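Side-chain contacts in Pre-mRNA-splicing factor SAD1 (Saccharomyces cerevisiae, PDB 4MSX), which promotes assembly of newly made U4 snRNA into the U4/U6 snRNP and is required for pre-mRNA splicing, though it is built like a ubiquitin-specific protease: residues K349-F354 with L404-V409; I345-L350 with F474-E479; V398-E403 with Y411-N416. All coordinates share one frame; numbering follows the deposited sequence.

The three contacts lie in the region of the USP family and well away from the zinc site. Interactions 2 and 3 are close neighbours, with centres about 6 Å apart. The centre of interaction 1 is about 10 Å from that of interaction 2 and about 13 Å from that of interaction 3. Interactions 1 and 2 both use helix 347-350. Strands 403-406, 409-421 and 472-480 belong to one mixed sheet. Along the chain 345-354 comes first, then 398-409, then 411-416, and 474-479 last. Distant parts of the sequence thus close one core, in which Leu404 packs on Trp478. Ile347 N probably bonds Glu399 O next to the parallel strands 344-346 and 397-399.

Interaction 1: residues K349-F354 with L404-V409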
loop_
_atom_site.group_PDB
_atom_site.type_symbol
_atom_site.label_atom_id
_atom_site.label_comp_id
_atom_site.label_asym_id
_atom_site.label_seq_id
_atom_site.Cartn_x
_atom_site.Cartn_y
_atom_site.Cartn_z
ATOM N N LYS A 349 -22.626 -17.573 -3.365
ATOM C CA LYS A 349 -23.741 -17.709 -2.469
ATOM C C LYS A 349 -23.776 -16.525 -1.485
ATOM O O LYS A 349 -24.841 -16.114 -1.044
ATOM C CB LYS A 349 -23.657 -19.054 -1.733
ATOM C CG LYS A 349 -24.676 -19.201 -0.609
ATOM C CD LYS A 349 -25.397 -20.552 -0.676
ATOM C CE LYS A 349 -26.247 -20.814 0.573
ATOM N NZ LYS A 349 -27.195 -21.962 0.387
ATOM N N LEU A 350 -22.617 -15.965 -1.118
ATOM C CA LEU A 350 -22.630 -14.751 -0.261
ATOM C C LEU A 350 -23.259 -13.590 -1.038
ATOM O O LEU A 350 -23.807 -12.677 -0.465
ATOM C CB LEU A 350 -21.196 -14.388 0.195
ATOM C CG LEU A 350 -20.508 -15.412 1.117
ATOM C CD1 LEU A 350 -18.995 -15.047 1.342
ATOM C CD2 LEU A 350 -21.246 -15.553 2.457
ATOM N N LEU A 351 -23.146 -13.597 -2.356
ATOM C CA LEU A 351 -23.659 -12.481 -3.152
ATOM C C LEU A 351 -25.151 -12.632 -3.533
ATOM O O LEU A 351 -25.698 -11.756 -4.219
ATOM C CB LEU A 351 -22.804 -12.300 -4.397
ATOM C CG LEU A 351 -21.405 -11.753 -4.082
ATOM C CD1 LEU A 351 -20.480 -11.965 -5.254
ATOM C CD2 LEU A 351 -21.478 -10.223 -3.711
ATOM N N THR A 352 -25.797 -13.712 -3.070
ATOM C CA THR A 352 -27.202 -14.018 -3.444
ATOM C C THR A 352 -28.150 -12.887 -3.089
ATOM O O THR A 352 -29.047 -12.568 -3.842
ATOM C CB THR A 352 -27.799 -15.238 -2.700
ATOM O OG1 THR A 352 -26.841 -16.277 -2.592
ATOM C CG2 THR A 352 -29.030 -15.763 -3.454
ATOM N N LYS A 353 -27.963 -12.345 -1.902
ATOM C CA LYS A 353 -28.595 -11.111 -1.476
ATOM C C LYS A 353 -28.867 -10.177 -2.664
ATOM O O LYS A 353 -29.970 -9.668 -2.808
ATOM C CB LYS A 353 -27.610 -10.413 -0.540
ATOM C CG LYS A 353 -28.204 -9.780 0.672
ATOM C CD LYS A 353 -27.102 -9.266 1.531
ATOM C CE LYS A 353 -27.638 -8.753 2.841
ATOM N NZ LYS A 353 -26.628 -7.878 3.500
ATOM N N PHE A 354 -27.861 -9.969 -3.527
ATOM C CA PHE A 354 -27.957 -8.963 -4.591
ATOM C C PHE A 354 -28.334 -9.530 -5.951
ATOM O O PHE A 354 -28.582 -8.783 -6.888
ATOM C CB PHE A 354 -26.636 -8.182 -4.710
ATOM C CG PHE A 354 -26.098 -7.698 -3.370
ATOM C CD1 PHE A 354 -26.595 -6.553 -2.770
ATOM C CD2 PHE A 354 -25.080 -8.372 -2.725
ATOM C CE1 PHE A 354 -26.085 -6.101 -1.514
ATOM C CE2 PHE A 354 -24.591 -7.940 -1.467
ATOM C CZ PHE A 354 -25.101 -6.792 -0.874
ATOM N N LEU A 404 -16.048 -14.059 -11.493
ATOM C CA LEU A 404 -17.261 -13.916 -10.754
ATOM C C LEU A 404 -18.191 -13.128 -11.668
ATOM O O LEU A 404 -17.744 -12.299 -12.421
ATOM C CB LEU A 404 -16.879 -13.145 -9.443
ATOM C CG LEU A 404 -17.881 -12.576 -8.473
ATOM C CD1 LEU A 404 -17.197 -12.145 -7.161
ATOM C CD2 LEU A 404 -18.549 -11.394 -9.125
ATOM N N GLU A 405 -19.493 -13.373 -11.614
ATOM C CA GLU A 405 -20.387 -12.548 -12.406
ATOM C C GLU A 405 -21.495 -12.028 -11.514
ATOM O O GLU A 405 -22.018 -12.772 -10.715
ATOM C CB GLU A 405 -20.982 -13.411 -13.550
ATOM C CG GLU A 405 -21.738 -12.596 -14.572
ATOM C CD GLU A 405 -22.133 -13.400 -15.822
ATOM O OE1 GLU A 405 -22.678 -14.524 -15.680
ATOM O OE2 GLU A 405 -21.889 -12.892 -16.938
ATOM N N ILE A 406 -21.852 -10.753 -11.638
ATOM C CA ILE A 406 -22.966 -10.204 -10.858
ATOM C C ILE A 406 -23.961 -9.567 -11.829
ATOM O O ILE A 406 -23.646 -8.566 -12.462
ATOM C CB ILE A 406 -22.502 -9.091 -9.867
ATOM C CG1 ILE A 406 -21.527 -9.656 -8.849
ATOM C CG2 ILE A 406 -23.713 -8.462 -9.167
ATOM C CD1 ILE A 406 -20.740 -8.570 -8.056
ATOM N N LEU A 407 -25.148 -10.153 -11.939
ATOM C CA LEU A 407 -26.140 -9.709 -12.930
ATOM C C LEU A 407 -25.488 -9.280 -14.267
ATOM O O LEU A 407 -25.564 -8.118 -14.702
ATOM C CB LEU A 407 -27.006 -8.593 -12.351
ATOM C CG LEU A 407 -27.838 -9.058 -11.147
ATOM C CD1 LEU A 407 -28.669 -7.907 -10.608
ATOM C CD2 LEU A 407 -28.721 -10.288 -11.495
ATOM N N HIS A 408 -24.804 -10.241 -14.869
ATOM C CA HIS A 408 -24.184 -10.095 -16.196
ATOM C C HIS A 408 -22.930 -9.244 -16.270
ATOM O O HIS A 408 -22.330 -9.145 -17.343
ATOM C CB HIS A 408 -25.232 -9.654 -17.218
ATOM C CG HIS A 408 -26.363 -10.630 -17.318
ATOM N ND1 HIS A 408 -27.685 -10.249 -17.404
ATOM C CD2 HIS A 408 -26.360 -11.986 -17.290
ATOM C CE1 HIS A 408 -28.446 -11.329 -17.444
ATOM N NE2 HIS A 408 -27.668 -12.396 -17.370
ATOM N N VAL A 409 -22.494 -8.666 -15.146
ATOM C CA VAL A 409 -21.232 -7.910 -15.165
ATOM C C VAL A 409 -20.149 -8.857 -14.685
ATOM O O VAL A 409 -20.295 -9.460 -13.630
ATOM C CB VAL A 409 -21.331 -6.686 -14.270
ATOM C CG1 VAL A 409 -19.999 -5.918 -14.239
ATOM C CG2 VAL A 409 -22.486 -5.789 -14.747
#
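Leu351 points its side chain at the strand 404-406 and overlaps Leu404, the two leucines meeting tip to tip. The touching atoms are Leu351 CD1 and Leu404 CD1, 3.8 Å apart. Leu404 has CG anti to its backbone N (chi1 170°), which carries its CD1 toward Leu351. The same methyl of Leu351 lies more loosely against Ile406, with CD1 to CG1 at 4.4 Å. Leu404 and Ile406 therefore offer two side chains to one leucine. No hydrogen bond crosses the contact. At its margin Leu407 CD1 lies 3.8 Å from Phe354 O, a methyl against a backbone carbonyl. The Phe354 ring turns away to Phe366 and Leu368. Behind Leu351, Thr352 OG1 and N both turn back to Lys349 O, from the same face of its plane. Phe377 touches both Leu351 and Leu404, and Leu375 touches Ile406, so strand 374-379 lines the same core. The strand ends in a type I' turn from Ile406 to Val409. This is a beta hairpin, joining strands 403-406 and 409-421, with Leu351, between helix 347-350 and the weakly bonded helix 352-355, packed against its apolar side chains.

Interaction 2: residues I345-L350 with F474-E479; sequences INITKL and FIQVWE
Ile347 holds CG1 anti to its backbone N (chi1 -167°), which carries CD1 across to the strand 474-479. There Gln476 and Trp478 both have CG anti to their carbonyl carbons. These two residues, separated by Val477, send their side chains to the same side of the strand. Ile347 CD1 comes to 3.4 Å from Gln476 OE1 and to 4.0 Å from Trp478 CZ2. The isoleucine side chain runs antiparallel to that of the tryptophan and meets the glutamine at a slant. Its CD1 stands neither squarely over the indole nor squarely at its rim.

The polar groups are held within the strand. Trp478 NE1 donates to Gln476 OE1 at 2.9 Å, with an N-H...O angle of 151°. The oxygen lies at the edge of the indole, in its plane, but the donor stands above the plane of the amide. Gln476 NE2 bonds to Asn416 OD1. Both ends of this buried amide are thus engaged, which should fix its rotation. A leucine in place of Gln476 would probably leave Trp478 NE1 and Asn416 OD1 each without this mate and leave the indole less firmly held.

On the other side, Asn346 caps the helix that starts at Ile347. Its OD1 accepts from Thr348 N at 2.9 Å, in the carbonyl plane and on a lone pair. Thr348 OG1 also reaches OD1, from above that plane. Phe379 and Phe400 touch both Ile347 and Gln476, while Phe377 meets the indole. The arrangement is an N-capped short helix set against a strand of the mixed beta sheet, in the core of the USP fold.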
loop_
_atom_site.group_PDB
_atom_site.type_symbol
_atom_site.label_atom_id
_atom_site.label_comp_id
_atom_site.label_asym_id
_atom_site.label_seq_id
_atom_site.Cartn_x
_atom_site.Cartn_y
_atom_site.Cartn_z
ATOM N N ILE A 345 -18.535 -22.156 2.251
ATOM C CA ILE A 345 -19.532 -21.429 1.489
ATOM C C ILE A 345 -18.899 -20.822 0.255
ATOM O O ILE A 345 -17.747 -20.361 0.304
ATOM C CB ILE A 345 -20.198 -20.324 2.334
ATOM C CG1 ILE A 345 -21.451 -19.847 1.590
ATOM C CG2 ILE A 345 -19.218 -19.119 2.601
ATOM C CD1 ILE A 345 -22.376 -19.032 2.396
ATOM N N ASN A 346 -19.609 -20.806 -0.870
ATOM C CA ASN A 346 -19.025 -20.226 -2.073
ATOM C C ASN A 346 -19.295 -18.730 -2.071
ATOM O O ASN A 346 -20.358 -18.270 -1.603
ATOM C CB ASN A 346 -19.632 -20.821 -3.349
ATOM C CG ASN A 346 -18.753 -20.540 -4.592
ATOM O OD1 ASN A 346 -18.835 -19.466 -5.211
ATOM N ND2 ASN A 346 -17.884 -21.498 -4.936
ATOM N N ILE A 347 -18.354 -17.962 -2.599
ATOM C CA ILE A 347 -18.565 -16.527 -2.706
ATOM C C ILE A 347 -19.843 -16.186 -3.474
ATOM O O ILE A 347 -20.480 -15.201 -3.170
ATOM C CB ILE A 347 -17.316 -15.801 -3.351
ATOM C CG1 ILE A 347 -17.427 -14.267 -3.156
ATOM C CG2 ILE A 347 -17.159 -16.155 -4.831
ATOM C CD1 ILE A 347 -16.069 -13.542 -3.366
ATOM N N THR A 348 -20.257 -16.999 -4.458
ATOM C CA THR A 348 -21.447 -16.616 -5.256
ATOM C C THR A 348 -22.676 -16.688 -4.348
ATOM O O THR A 348 -23.643 -15.946 -4.518
ATOM C CB THR A 348 -21.668 -17.570 -6.457
ATOM O OG1 THR A 348 -21.679 -18.913 -5.961
ATOM C CG2 THR A 348 -20.574 -17.410 -7.466
ATOM N N LYS A 349 -22.626 -17.573 -3.365
ATOM C CA LYS A 349 -23.741 -17.709 -2.469
ATOM C C LYS A 349 -23.776 -16.525 -1.485
ATOM O O LYS A 349 -24.841 -16.114 -1.044
ATOM C CB LYS A 349 -23.657 -19.054 -1.733
ATOM C CG LYS A 349 -24.676 -19.201 -0.609
ATOM C CD LYS A 349 -25.397 -20.552 -0.676
ATOM C CE LYS A 349 -26.247 -20.814 0.573
ATOM N NZ LYS A 349 -27.195 -21.962 0.387
ATOM N N LEU A 350 -22.617 -15.965 -1.118
ATOM C CA LEU A 350 -22.630 -14.751 -0.261
ATOM C C LEU A 350 -23.259 -13.590 -1.038
ATOM O O LEU A 350 -23.807 -12.677 -0.465
ATOM C CB LEU A 350 -21.196 -14.388 0.195
ATOM C CG LEU A 350 -20.508 -15.412 1.117
ATOM C CD1 LEU A 350 -18.995 -15.047 1.342
ATOM C CD2 LEU A 350 -21.246 -15.553 2.457
ATOM N N PHE A 474 -9.760 -12.072 3.819
ATOM C CA PHE A 474 -10.375 -11.011 4.625
ATOM C C PHE A 474 -10.875 -9.870 3.722
ATOM O O PHE A 474 -11.985 -9.375 3.903
ATOM C CB PHE A 474 -9.323 -10.454 5.612
ATOM C CG PHE A 474 -9.844 -9.367 6.519
ATOM C CD1 PHE A 474 -10.816 -9.643 7.480
ATOM C CD2 PHE A 474 -9.310 -8.074 6.451
ATOM C CE1 PHE A 474 -11.290 -8.648 8.326
ATOM C CE2 PHE A 474 -9.785 -7.068 7.308
ATOM C CZ PHE A 474 -10.750 -7.341 8.246
ATOM N N ILE A 475 -10.021 -9.401 2.796
ATOM C CA ILE A 475 -10.406 -8.392 1.831
ATOM C C ILE A 475 -9.993 -8.824 0.430
ATOM O O ILE A 475 -8.914 -9.378 0.245
ATOM C CB ILE A 475 -9.645 -7.028 2.119
ATOM C CG1 ILE A 475 -10.379 -6.234 3.185
ATOM C CG2 ILE A 475 -9.518 -6.188 0.832
ATOM C CD1 ILE A 475 -9.489 -5.112 3.735
ATOM N N GLN A 476 -10.827 -8.540 -0.551
ATOM C CA GLN A 476 -10.462 -8.837 -1.942
ATOM C C GLN A 476 -10.758 -7.662 -2.805
ATOM O O GLN A 476 -11.715 -6.937 -2.559
ATOM C CB GLN A 476 -11.309 -10.025 -2.545
ATOM C CG GLN A 476 -10.925 -11.343 -1.873
ATOM C CD GLN A 476 -11.760 -12.505 -2.389
ATOM O OE1 GLN A 476 -12.886 -12.306 -2.912
ATOM N NE2 GLN A 476 -11.197 -13.707 -2.295
ATOM N N VAL A 477 -9.990 -7.549 -3.890
ATOM C CA VAL A 477 -10.260 -6.479 -4.854
ATOM C C VAL A 477 -10.540 -7.197 -6.176
ATOM O O VAL A 477 -9.732 -8.007 -6.597
ATOM C CB VAL A 477 -9.057 -5.536 -5.077
ATOM C CG1 VAL A 477 -9.356 -4.509 -6.201
ATOM C CG2 VAL A 477 -8.697 -4.766 -3.757
ATOM N N TRP A 478 -11.705 -6.923 -6.744
ATOM C CA TRP A 478 -12.132 -7.522 -8.037
ATOM C C TRP A 478 -12.201 -6.417 -9.069
ATOM O O TRP A 478 -12.646 -5.292 -8.751
ATOM C CB TRP A 478 -13.523 -8.153 -7.880
ATOM C CG TRP A 478 -13.507 -9.379 -7.025
ATOM C CD1 TRP A 478 -13.458 -9.412 -5.647
ATOM C CD2 TRP A 478 -13.492 -10.752 -7.458
ATOM N NE1 TRP A 478 -13.431 -10.717 -5.217
ATOM C CE2 TRP A 478 -13.486 -11.553 -6.303
ATOM C CE3 TRP A 478 -13.555 -11.386 -8.728
ATOM C CZ2 TRP A 478 -13.483 -12.969 -6.356
ATOM C CZ3 TRP A 478 -13.560 -12.778 -8.776
ATOM C CH2 TRP A 478 -13.518 -13.548 -7.599
ATOM N N GLU A 479 -11.796 -6.717 -10.315
ATOM C CA GLU A 479 -11.755 -5.687 -11.329
ATOM C C GLU A 479 -12.731 -6.060 -12.479
ATOM O O GLU A 479 -12.757 -7.212 -12.937
ATOM C CB GLU A 479 -10.352 -5.556 -11.942
ATOM C CG GLU A 479 -10.312 -4.477 -13.020
ATOM C CD GLU A 479 -8.888 -4.138 -13.517
ATOM O OE1 GLU A 479 -7.962 -4.994 -13.381
ATOM O OE2 GLU A 479 -8.715 -3.006 -14.044
#

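Interaction 3: residues V398-E403 with Y411-N416; sequences VEFSSE and YRLKAN
Ser402 O accepts from Leu413 N at 3.0 Å, and this bond ties the segment 398-403 to the strand 411-416. The pairing is antiparallel and belongs to the beta hairpin of the USP domain formed by strands 403-406 and 409-421. Glu403 and Arg412 form a non-hydrogen-bonded pair, with CA atoms 4.6 Å apart. Two CA-H...O contacts support it, from Arg412 CA to Ser402 O and from Glu403 CA to Tyr411 O.

The side chains of the pair run alongside each other on one face of the sheet. Glu403 OE1 makes a salt bridge with Arg412 NH2 at 3.3 Å. The carboxylate and guanidinium planes are 66° apart, so the groups do not lie flat together. Arg412 is poorly ordered, which suggests a loose grip.

Earlier in the segment, Phe400 has CG between its backbone N and carbonyl carbon (chi1 57°), and this turns the ring towards the strand. Its CE1 lies 3.6 Å from Leu413 CD2, the two side chains crossing at about a right angle. The ring tip CZ approaches the Asn416 amide obliquely. Thr473 holds OD1 of that amide and Gln443 holds ND2. Trp452 touches both Ser402 and Leu413. Beside them a water donates to Leu413 O at 2.7 Å and makes a weak bond with Ser402 OG at 3.4 Å.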
loop_
_atom_site.group_PDB
_atom_site.type_symbol
_atom_site.label_atom_id
_atom_site.label_comp_id
_atom_site.label_asym_id
_atom_site.label_seq_id
_atom_site.Cartn_x
_atom_site.Cartn_y
_atom_site.Cartn_z
ATOM N N VAL A 398 -14.264 -19.765 2.771
ATOM C CA VAL A 398 -14.870 -19.076 1.635
ATOM C C VAL A 398 -14.218 -19.511 0.320
ATOM O O VAL A 398 -13.004 -19.297 0.072
ATOM C CB VAL A 398 -14.772 -17.485 1.760
ATOM C CG1 VAL A 398 -15.379 -16.835 0.527
ATOM C CG2 VAL A 398 -15.470 -16.995 2.995
ATOM N N GLU A 399 -15.031 -20.131 -0.527
ATOM C CA GLU A 399 -14.563 -20.656 -1.806
ATOM C C GLU A 399 -14.759 -19.668 -2.949
ATOM O O GLU A 399 -15.835 -19.109 -3.109
ATOM C CB GLU A 399 -15.279 -21.993 -2.082
ATOM C CG GLU A 399 -14.835 -22.961 -0.962
ATOM C CD GLU A 399 -15.650 -24.217 -0.815
ATOM O OE1 GLU A 399 -15.264 -25.016 0.078
ATOM O OE2 GLU A 399 -16.644 -24.405 -1.549
ATOM N N PHE A 400 -13.719 -19.471 -3.749
ATOM C CA PHE A 400 -13.807 -18.553 -4.864
ATOM C C PHE A 400 -12.765 -18.987 -5.893
ATOM O O PHE A 400 -11.795 -19.664 -5.549
ATOM C CB PHE A 400 -13.542 -17.104 -4.412
ATOM C CG PHE A 400 -12.186 -16.923 -3.726
ATOM C CD1 PHE A 400 -11.063 -16.704 -4.482
ATOM C CD2 PHE A 400 -12.078 -16.996 -2.343
ATOM C CE1 PHE A 400 -9.789 -16.503 -3.856
ATOM C CE2 PHE A 400 -10.830 -16.824 -1.688
ATOM C CZ PHE A 400 -9.677 -16.576 -2.483
ATOM N N SER A 401 -12.971 -18.585 -7.128
ATOM C CA SER A 401 -11.999 -18.821 -8.198
ATOM C C SER A 401 -11.579 -17.462 -8.678
ATOM O O SER A 401 -11.658 -16.483 -7.925
ATOM C CB SER A 401 -12.640 -19.625 -9.352
ATOM O OG SER A 401 -13.655 -18.855 -10.001
ATOM N N SER A 402 -11.150 -17.342 -9.924
ATOM C CA SER A 402 -10.618 -16.044 -10.318
ATOM C C SER A 402 -11.628 -15.197 -11.053
ATOM O O SER A 402 -11.327 -14.067 -11.404
ATOM C CB SER A 402 -9.300 -16.198 -11.080
ATOM O OG SER A 402 -8.202 -16.178 -10.147
ATOM N N GLU A 403 -12.849 -15.716 -11.215
ATOM C CA GLU A 403 -13.889 -14.997 -11.952
ATOM C C GLU A 403 -15.212 -15.043 -11.223
ATOM O O GLU A 403 -15.523 -15.999 -10.505
ATOM C CB GLU A 403 -14.160 -15.692 -13.321
ATOM C CG GLU A 403 -12.972 -15.779 -14.237
ATOM C CD GLU A 403 -13.331 -16.426 -15.582
ATOM O OE1 GLU A 403 -13.096 -15.777 -16.630
ATOM O OE2 GLU A 403 -13.860 -17.573 -15.580
ATOM N N TYR A 411 -16.318 -9.917 -13.354
ATOM C CA TYR A 411 -15.173 -9.387 -12.577
ATOM C C TYR A 411 -14.082 -10.449 -12.497
ATOM O O TYR A 411 -14.385 -11.651 -12.488
ATOM C CB TYR A 411 -15.658 -9.109 -11.130
ATOM C CG TYR A 411 -16.343 -7.783 -10.994
ATOM C CD1 TYR A 411 -17.731 -7.658 -11.166
ATOM C CD2 TYR A 411 -15.604 -6.646 -10.675
ATOM C CE1 TYR A 411 -18.346 -6.428 -11.040
ATOM C CE2 TYR A 411 -16.208 -5.427 -10.542
ATOM C CZ TYR A 411 -17.571 -5.317 -10.704
ATOM O OH TYR A 411 -18.134 -4.082 -10.571
ATOM N N ARG A 412 -12.816 -10.023 -12.372
ATOM C CA ARG A 412 -11.735 -10.964 -12.142
ATOM C C ARG A 412 -10.978 -10.531 -10.861
ATOM O O ARG A 412 -10.798 -9.334 -10.667
ATOM C CB ARG A 412 -10.752 -10.916 -13.320
ATOM C CG ARG A 412 -11.373 -11.621 -14.549
ATOM C CD ARG A 412 -10.369 -12.085 -15.586
ATOM N NE ARG A 412 -11.075 -12.781 -16.667
ATOM C CZ ARG A 412 -10.492 -13.345 -17.723
ATOM N NH1 ARG A 412 -9.169 -13.310 -17.863
ATOM N NH2 ARG A 412 -11.240 -13.950 -18.642
ATOM N N LEU A 413 -10.539 -11.501 -10.080
ATOM C CA LEU A 413 -9.868 -11.232 -8.792
ATOM C C LEU A 413 -8.475 -10.685 -9.064
ATOM O O LEU A 413 -7.739 -11.268 -9.849
ATOM C CB LEU A 413 -9.762 -12.525 -8.004
ATOM C CG LEU A 413 -9.122 -12.370 -6.620
ATOM C CD1 LEU A 413 -10.012 -11.483 -5.679
ATOM C CD2 LEU A 413 -8.935 -13.769 -6.044
ATOM N N LYS A 414 -8.099 -9.598 -8.387
ATOM C CA LYS A 414 -6.807 -8.944 -8.599
ATOM C C LYS A 414 -5.962 -8.888 -7.320
ATOM O O LYS A 414 -4.744 -8.823 -7.388
ATOM C CB LYS A 414 -7.018 -7.501 -9.093
ATOM C CG LYS A 414 -7.643 -7.383 -10.524
ATOM C CD LYS A 414 -6.638 -7.760 -11.643
ATOM C CE LYS A 414 -5.388 -6.843 -11.636
ATOM N NZ LYS A 414 -5.680 -5.389 -11.854
ATOM N N ALA A 415 -6.614 -8.905 -6.152
ATOM C CA ALA A 415 -5.865 -8.835 -4.891
ATOM C C ALA A 415 -6.652 -9.569 -3.816
ATOM O O ALA A 415 -7.904 -9.524 -3.808
ATOM C CB ALA A 415 -5.680 -7.355 -4.477
ATOM N N ASN A 416 -5.916 -10.215 -2.917
ATOM C CA ASN A 416 -6.511 -11.026 -1.846
ATOM C C ASN A 416 -5.696 -10.777 -0.557
ATOM O O ASN A 416 -4.510 -11.080 -0.524
ATOM C CB ASN A 416 -6.443 -12.502 -2.272
ATOM C CG ASN A 416 -7.229 -13.433 -1.327
ATOM O OD1 ASN A 416 -8.340 -13.128 -0.941
ATOM N ND2 ASN A 416 -6.617 -14.535 -0.922
HETATM O O HOH W 1 -7.508 -13.214 -11.643
#